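Local coordinates for protein yersinopine synthase (Yersinia pestis, PDB 6C4M) that catalyses the NADPH-dependent reductive condensation of pyruvate with an amino-acid intermediate, the last step in making the metallophore yersinopine, at residues V39-S42 against R48-L51. Residues are numbered along the deposited sequence; the frame is centred on the assembly and turned at random.
Sequences VDIS and RLGL
L49 reaches from the first residue of its strand to the helix beside it, and its two methyl branches divide the work: CD2 packs against I41 CG2 at 4.0 Å, while CD1 approaches S42 CB at 4.4 Å. Its CB already points at the helix, and with CG anti to the carbonyl carbon (chi1 -76°) the fork of CD1 and CD2 is carried on toward these two successive residues. On I41 the branch at CB matters: CG2, anti to the backbone N, faces the leucine, whereas CG1 takes the place beside that nitrogen. No hydrogen bond joins the segments; the contact rests on the apolar pair of I41 and L49, both buried, with S42 only brushing the leucine. Serine suits this margin because its OG lies farther from L49 than CB does, so carbon is presented to the leucine while the hydroxyl suits an exposed position. Helix 32-44 and strand 49-52 are the second and third elements of a Rossmann-type beta-alpha-beta unit; A30 to A33, at the turn into this helix, bind NADP(+), and the I41 side chain is about 13 Å from the cofactor. V89 of strand 87-90 touches both L49 and S42, and W229 of helix 225-235 packs on I41.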
ATOM      1  N   VAL A  39      -4.609  39.060  -0.795  1.00 34.64           N
ATOM      2  CA  VAL A  39      -6.002  39.187  -0.368  1.00 38.34           C
ATOM      3  C   VAL A  39      -6.088  39.168   1.148  1.00 36.10           C
ATOM      4  O   VAL A  39      -6.797  39.980   1.756  1.00 38.73           O
ATOM      5  CB  VAL A  39      -6.845  38.066  -1.003  1.00 39.22           C
ATOM      6  CG1 VAL A  39      -8.202  37.932  -0.312  1.00 38.77           C
ATOM      7  CG2 VAL A  39      -7.024  38.335  -2.480  1.00 39.00           C
ATOM      8  N   ASP A  40      -5.342  38.257   1.782  1.00 36.30           N
ATOM      9  CA  ASP A  40      -5.369  38.139   3.235  1.00 37.87           C
ATOM     10  C   ASP A  40      -4.879  39.416   3.920  1.00 45.21           C
ATOM     11  O   ASP A  40      -5.424  39.820   4.956  1.00 37.79           O
ATOM     12  CB  ASP A  40      -4.537  36.931   3.658  1.00 37.39           C
ATOM     13  CG  ASP A  40      -5.278  35.604   3.430  1.00 39.75           C
ATOM     14  OD1 ASP A  40      -6.506  35.653   3.207  1.00 39.15           O
ATOM     15  OD2 ASP A  40      -4.642  34.533   3.468  1.00 35.02           O
ATOM     16  N   ILE A  41      -3.862  40.076   3.354  1.00 38.94           N
ATOM     17  CA  ILE A  41      -3.381  41.320   3.952  1.00 35.66           C
ATOM     18  C   ILE A  41      -4.424  42.420   3.787  1.00 38.19           C
ATOM     19  O   ILE A  41      -4.740  43.147   4.734  1.00 38.49           O
ATOM     20  CB  ILE A  41      -2.033  41.730   3.332  1.00 34.25           C
ATOM     21  CG1 ILE A  41      -0.980  40.660   3.626  1.00 30.30           C
ATOM     22  CG2 ILE A  41      -1.587  43.094   3.894  1.00 35.43           C
ATOM     23  CD1 ILE A  41       0.322  40.876   2.920  1.00 34.71           C
ATOM     24  N   SER A  42      -4.949  42.570   2.569  1.00 40.03           N
ATOM     25  CA  SER A  42      -5.958  43.579   2.276  1.00 39.47           C
ATOM     26  C   SER A  42      -7.235  43.360   3.086  1.00 45.06           C
ATOM     27  O   SER A  42      -7.943  44.322   3.414  1.00 44.49           O
ATOM     28  CB  SER A  42      -6.264  43.553   0.777  1.00 45.51           C
ATOM     29  OG  SER A  42      -7.101  44.629   0.387  1.00 59.08           O
ATOM     30  N   ARG A  48      -0.868  49.766   1.785  1.00 41.28           N
ATOM     31  CA  ARG A  48      -0.370  49.843   0.425  1.00 44.66           C
ATOM     32  C   ARG A  48       0.358  48.543   0.106  1.00 40.66           C
ATOM     33  O   ARG A  48       1.089  48.005   0.942  1.00 34.75           O
ATOM     34  CB  ARG A  48       0.552  51.046   0.249  1.00 39.82           C
ATOM     35  CG  ARG A  48       0.894  51.329  -1.220  1.00 47.29           C
ATOM     36  CD  ARG A  48       1.507  52.698  -1.423  1.00 55.50           C
ATOM     37  NE  ARG A  48       2.878  52.728  -0.916  1.00 60.09           N
ATOM     38  CZ  ARG A  48       3.976  52.748  -1.664  1.00 55.51           C
ATOM     39  NH1 ARG A  48       3.908  52.758  -2.998  1.00 61.24           N
ATOM     40  NH2 ARG A  48       5.160  52.763  -1.061  1.00 51.31           N
ATOM     41  N   LEU A  49       0.110  48.005  -1.083  1.00 41.28           N
ATOM     42  CA  LEU A  49       0.642  46.699  -1.463  1.00 34.78           C
ATOM     43  C   LEU A  49       1.523  46.827  -2.698  1.00 38.13           C
ATOM     44  O   LEU A  49       1.078  47.325  -3.740  1.00 35.88           O
ATOM     45  CB  LEU A  49      -0.487  45.695  -1.724  1.00 40.67           C
ATOM     46  CG  LEU A  49      -1.179  45.126  -0.494  1.00 44.47           C
ATOM     47  CD1 LEU A  49      -2.298  44.166  -0.923  1.00 44.98           C
ATOM     48  CD2 LEU A  49      -0.186  44.409   0.402  1.00 44.99           C
ATOM     49  N   GLY A  50       2.766  46.379  -2.570  1.00 33.60           N
ATOM     50  CA  GLY A  50       3.657  46.236  -3.707  1.00 35.92           C
ATOM     51  C   GLY A  50       3.889  44.780  -4.066  1.00 31.12           C
ATOM     52  O   GLY A  50       3.680  43.892  -3.233  1.00 29.56           O
ATOM     53  N   LEU A  51       4.316  44.527  -5.303  1.00 29.66           N
ATOM     54  CA  LEU A  51       4.492  43.173  -5.805  1.00 30.74           C
ATOM     55  C   LEU A  51       5.702  43.162  -6.719  1.00 30.48           C
ATOM     56  O   LEU A  51       5.835  44.051  -7.556  1.00 32.72           O
ATOM     57  CB  LEU A  51       3.246  42.701  -6.565  1.00 34.43           C
ATOM     58  CG  LEU A  51       3.177  41.239  -6.984  1.00 34.93           C
ATOM     59  CD1 LEU A  51       3.258  40.346  -5.767  1.00 38.05           C
ATOM     60  CD2 LEU A  51       1.886  40.979  -7.743  1.00 37.92           C
TER